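Side-chain contacts in insecticidal crystal protein Cry7Cal (Bacillus thuringiensis, PDB 5ZI1), which is an insecticidal three-domain delta-endotoxin active against locusts, probably binding receptors in the insect gut and acting on the membrane through its N-terminal helical domain: residues Y215-F218 and R219-M222; H189-K192 and W193-G197. All coordinates share one frame; numbering follows the deposited sequence.

Contact 1 (Y215-F218 and R219-M222); sequences YNRF and RREM
Asn-216 OD1 is gripped by two nitrogens of Arg-219, one turn further along helix 208-227 of the N-terminal helical domain. Arg-219 NH2 donates to Asn-216 OD1 at 3.1 Å in the amide plane, on a lone pair, while Arg-219 NE reaches Asn-216 OD1 at 3.3 Å, tilted from that plane. Both bonds are bent, about 145° at hydrogen; the arginine approaches side-on, its plane turned 63° from the amide, and the pair of bonds limits its rotation. Asn-216 ND2 bonds to Phe-254 O. Tyr-215 CE1 lies over one face of this guanidinium, 3.8 Å from Arg-219 CZ, the tyrosine presenting its edge. On another side of the helix, Met-222 CG sits over the face of the Phe-218 ring, 3.6 Å from its centroid, a CH-pi contact, while SD makes an oblique Met-aromatic contact. With chi1 at -60°, CG of Met-222 is turned back along the helix toward this ring. Arg-217 NE and Arg-220 NH2 lie 4.2 Å apart, the two NH1 atoms bridging to OD2 and OD1 of Asp-256, which probably balances their charge. With Arg-219 NH1 bridging to Glu-283, this is consistent with an interface between the helical domain and the next part of the toxin.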
loop_
_atom_site.group_PDB
_atom_site.type_symbol
_atom_site.label_atom_id
_atom_site.label_comp_id
_atom_site.label_asym_id
_atom_site.label_seq_id
_atom_site.Cartn_x
_atom_site.Cartn_y
_atom_site.Cartn_z
ATOM N N TYR A 215 0.826 10.377 14.492
ATOM C CA TYR A 215 0.049 9.181 14.224
ATOM C C TYR A 215 -0.031 8.923 12.721
ATOM O O TYR A 215 0.251 7.818 12.249
ATOM C CB TYR A 215 -1.331 9.370 14.837
ATOM C CG TYR A 215 -2.338 8.276 14.553
ATOM C CD1 TYR A 215 -3.095 8.288 13.384
ATOM C CD2 TYR A 215 -2.577 7.267 15.492
ATOM C CE1 TYR A 215 -4.040 7.337 13.148
ATOM C CE2 TYR A 215 -3.526 6.283 15.255
ATOM C CZ TYR A 215 -4.249 6.321 14.088
ATOM O OH TYR A 215 -5.191 5.356 13.847
ATOM N N ASN A 216 -0.352 9.959 11.942
ATOM C CA ASN A 216 -0.449 9.756 10.506
ATOM C C ASN A 216 0.910 9.465 9.887
ATOM O O ASN A 216 1.004 8.694 8.919
ATOM C CB ASN A 216 -1.087 10.966 9.843
ATOM C CG ASN A 216 -1.292 10.753 8.367
ATOM O OD1 ASN A 216 -2.117 9.905 7.953
ATOM N ND2 ASN A 216 -0.516 11.491 7.546
ATOM N N ARG A 217 1.973 10.052 10.431
ATOM C CA ARG A 217 3.294 9.789 9.874
ATOM C C ARG A 217 3.690 8.331 10.062
ATOM O O ARG A 217 4.349 7.743 9.198
ATOM C CB ARG A 217 4.337 10.701 10.511
ATOM C CG ARG A 217 5.720 10.475 9.936
ATOM C CD ARG A 217 6.768 11.435 10.491
ATOM N NE ARG A 217 6.470 12.828 10.171
ATOM C CZ ARG A 217 6.035 13.714 11.059
ATOM N NH1 ARG A 217 5.788 14.968 10.684
ATOM N NH2 ARG A 217 5.849 13.337 12.324
ATOM N N PHE A 218 3.334 7.748 11.207
ATOM C CA PHE A 218 3.596 6.337 11.429
ATOM C C PHE A 218 2.813 5.492 10.438
ATOM O O PHE A 218 3.373 4.611 9.775
ATOM C CB PHE A 218 3.236 5.992 12.864
ATOM C CG PHE A 218 3.378 4.553 13.203
ATOM C CD1 PHE A 218 4.581 4.044 13.643
ATOM C CD2 PHE A 218 2.281 3.705 13.137
ATOM C CE1 PHE A 218 4.693 2.709 13.988
ATOM C CE2 PHE A 218 2.393 2.384 13.479
ATOM C CZ PHE A 218 3.598 1.879 13.906
ATOM N N ARG A 219 1.519 5.784 10.287
ATOM C CA ARG A 219 0.711 5.072 9.302
ATOM C C ARG A 219 1.322 5.174 7.908
ATOM O O ARG A 219 1.463 4.167 7.207
ATOM C CB ARG A 219 -0.716 5.617 9.310
ATOM C CG ARG A 219 -1.529 5.273 8.073
ATOM C CD ARG A 219 -3.018 5.550 8.310
ATOM N NE ARG A 219 -3.245 6.939 8.702
ATOM C CZ ARG A 219 -4.344 7.374 9.325
ATOM N NH1 ARG A 219 -5.337 6.514 9.629
ATOM N NH2 ARG A 219 -4.450 8.671 9.657
ATOM N N ARG A 220 1.724 6.381 7.499
ATOM C CA ARG A 220 2.217 6.557 6.135
ATOM C C ARG A 220 3.505 5.786 5.918
ATOM O O ARG A 220 3.612 4.995 4.977
ATOM C CB ARG A 220 2.439 8.033 5.823
ATOM C CG ARG A 220 2.967 8.243 4.429
ATOM C CD ARG A 220 3.101 9.722 4.097
ATOM N NE ARG A 220 4.277 10.303 4.740
ATOM C CZ ARG A 220 4.230 11.116 5.791
ATOM N NH1 ARG A 220 3.060 11.463 6.322
ATOM N NH2 ARG A 220 5.359 11.588 6.301
ATOM N N GLU A 221 4.488 5.983 6.794
ATOM C CA GLU A 221 5.783 5.337 6.601
ATOM C C GLU A 221 5.705 3.820 6.805
ATOM O O GLU A 221 6.338 3.068 6.054
ATOM C CB GLU A 221 6.817 5.965 7.529
ATOM C CG GLU A 221 7.146 7.452 7.162
ATOM C CD GLU A 221 8.417 7.937 7.828
ATOM O OE1 GLU A 221 9.120 7.093 8.426
ATOM O OE2 GLU A 221 8.726 9.156 7.763
ATOM N N MET A 222 4.944 3.348 7.805
ATOM C CA MET A 222 4.885 1.905 8.074
ATOM C C MET A 222 4.023 1.156 7.073
ATOM O O MET A 222 4.205 -0.056 6.899
ATOM C CB MET A 222 4.374 1.618 9.488
ATOM C CG MET A 222 5.245 2.231 10.551
ATOM S SD MET A 222 6.932 1.611 10.456
ATOM C CE MET A 222 6.675 -0.029 11.191
#

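Contact 2 (H189-K192 and W193-G197)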
loop_
_atom_site.group_PDB
_atom_site.type_symbol
_atom_site.label_atom_id
_atom_site.label_comp_id
_atom_site.label_asym_id
_atom_site.label_seq_id
_atom_site.Cartn_x
_atom_site.Cartn_y
_atom_site.Cartn_z
ATOM N N HIS A 189 1.930 -11.094 13.133
ATOM C CA HIS A 189 2.826 -10.262 13.918
ATOM C C HIS A 189 2.863 -8.826 13.381
ATOM O O HIS A 189 2.744 -7.866 14.148
ATOM C CB HIS A 189 4.225 -10.879 13.936
ATOM C CG HIS A 189 5.183 -10.131 14.800
ATOM N ND1 HIS A 189 5.314 -10.380 16.150
ATOM C CD2 HIS A 189 6.024 -9.105 14.519
ATOM C CE1 HIS A 189 6.213 -9.555 16.658
ATOM N NE2 HIS A 189 6.660 -8.773 15.690
ATOM N N CYS A 190 2.998 -8.659 12.058
ATOM C CA CYS A 190 3.101 -7.304 11.498
ATOM C C CYS A 190 1.826 -6.506 11.728
ATOM O O CYS A 190 1.883 -5.314 12.047
ATOM C CB CYS A 190 3.425 -7.343 10.004
ATOM S SG CYS A 190 5.046 -8.040 9.620
ATOM N N VAL A 191 0.665 -7.140 11.582
ATOM C CA VAL A 191 -0.580 -6.399 11.750
ATOM C C VAL A 191 -0.761 -5.987 13.202
ATOM O O VAL A 191 -1.015 -4.816 13.496
ATOM C CB VAL A 191 -1.765 -7.222 11.219
ATOM C CG1 VAL A 191 -3.083 -6.585 11.601
ATOM C CG2 VAL A 191 -1.658 -7.306 9.712
ATOM N N LYS A 192 -0.592 -6.935 14.132
ATOM C CA LYS A 192 -0.758 -6.655 15.558
ATOM C C LYS A 192 0.085 -5.464 16.009
ATOM O O LYS A 192 -0.419 -4.542 16.656
ATOM C CB LYS A 192 -0.399 -7.907 16.361
ATOM C CG LYS A 192 -0.103 -7.696 17.839
ATOM C CD LYS A 192 0.395 -9.023 18.449
ATOM C CE LYS A 192 0.342 -9.034 19.977
ATOM N NZ LYS A 192 -1.049 -8.818 20.467
ATOM N N TRP A 193 1.372 -5.460 15.674
ATOM C CA TRP A 193 2.230 -4.381 16.135
ATOM C C TRP A 193 2.105 -3.112 15.299
ATOM O O TRP A 193 2.390 -2.030 15.819
ATOM C CB TRP A 193 3.675 -4.876 16.209
ATOM C CG TRP A 193 3.818 -5.763 17.411
ATOM C CD1 TRP A 193 3.647 -7.117 17.457
ATOM C CD2 TRP A 193 4.073 -5.348 18.755
ATOM N NE1 TRP A 193 3.808 -7.570 18.734
ATOM C CE2 TRP A 193 4.075 -6.506 19.554
ATOM C CE3 TRP A 193 4.317 -4.106 19.361
ATOM C CZ2 TRP A 193 4.311 -6.467 20.926
ATOM C CZ3 TRP A 193 4.552 -4.070 20.725
ATOM C CH2 TRP A 193 4.544 -5.244 21.490
ATOM N N TYR A 194 1.645 -3.204 14.045
ATOM C CA TYR A 194 1.230 -1.992 13.336
ATOM C C TYR A 194 0.099 -1.304 14.082
ATOM O O TYR A 194 0.132 -0.087 14.312
ATOM C CB TYR A 194 0.785 -2.312 11.904
ATOM C CG TYR A 194 0.181 -1.098 11.192
ATOM C CD1 TYR A 194 0.998 -0.116 10.667
ATOM C CD2 TYR A 194 -1.200 -0.935 11.074
ATOM C CE1 TYR A 194 0.476 1.015 10.048
ATOM C CE2 TYR A 194 -1.749 0.186 10.437
ATOM C CZ TYR A 194 -0.894 1.164 9.932
ATOM O OH TYR A 194 -1.372 2.294 9.295
ATOM N N LYS A 195 -0.919 -2.079 14.469
ATOM C CA LYS A 195 -2.070 -1.527 15.174
ATOM C C LYS A 195 -1.714 -1.059 16.579
ATOM O O LYS A 195 -2.351 -0.136 17.102
ATOM C CB LYS A 195 -3.188 -2.565 15.235
ATOM C CG LYS A 195 -3.874 -2.812 13.896
ATOM C CD LYS A 195 -5.012 -3.826 14.047
ATOM C CE LYS A 195 -5.731 -4.105 12.723
ATOM N NZ LYS A 195 -6.794 -5.157 12.883
ATOM N N GLU A 196 -0.714 -1.677 17.210
ATOM C CA GLU A 196 -0.366 -1.257 18.557
ATOM C C GLU A 196 0.406 0.057 18.544
ATOM O O GLU A 196 0.112 0.950 19.343
ATOM C CB GLU A 196 0.422 -2.358 19.268
ATOM C CG GLU A 196 0.022 -2.502 20.719
ATOM C CD GLU A 196 0.174 -3.923 21.228
ATOM O OE1 GLU A 196 0.338 -4.106 22.450
ATOM O OE2 GLU A 196 0.128 -4.860 20.402
ATOM N N GLY A 197 1.391 0.193 17.650
ATOM C CA GLY A 197 2.042 1.485 17.465
ATOM C C GLY A 197 1.048 2.584 17.137
ATOM O O GLY A 197 1.125 3.696 17.679
#
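Lys-192 runs alongside the indole of Trp-193, the next residue, and most of its chain is spent on that contact. The chain itself sets its CB 3.1 Å from the backbone N of Trp-193, so the packing proper begins at CG. With chi1 at 162°, CG is carried to the indole, 3.8 Å from Trp-193 CD1, in an off-centre CH-pi contact with the five-membered ring. CD continues to Trp-193 NE1 at 3.7 Å, and CE stays beside the same nitrogen. The chain bends at chi4, and NZ ends 4.1 Å from Glu-196 OE2, beyond a salt bridge. The attraction between these charges is therefore probably modest. Glu-196 OE2 itself sits over the indole face and beside the methylenes of Lys-192.

The indole also meets His-189, one turn earlier. Trp-193 CD1 lies over one face of the imidazole, 3.6 Å from His-189 CE1 and displaced toward the ring's rim; the ring planes make an angle of 35°, an oblique aromatic pair. Further round the helix, the methyl CG1 of Val-191 packs 3.8 Å from CE of the extended Lys-195, the two side chains pointing the same way. Successive backbone hydrogen bonds, from Trp-193 N to His-189 O through Glu-196 N to Lys-192 O, maintain the turns beneath these side chains.

Both segments belong to helix 169-202 of the N-terminal helical bundle: His-189 and Trp-193 pack on Leu-141 of helix 141-165, while Cys-190 and Tyr-194 reach helix 208-227.

How the contacts relate
Contacts 1 and 2 lie on successive helices of the same helical domain, 208-227 and 169-202, with centres about 12 Å apart. They meet directly: Tyr-194 OH approaches Arg-219 CG at 3.2 Å, its ring packs on Met-222, and Phe-218 reaches the backbone of Tyr-194 and Gly-197. Contact 1 is largely buried, and its arginines are matched by acidic partners outside helix 208-227, Asp-256 and Glu-283 among them. Contact 2 is only partly buried: its lysines are exposed, its opposite charges stay apart, and aromatic and aliphatic packing predominates. Helix 141-165 borders both, touching Met-222 in one and Trp-193 in the other.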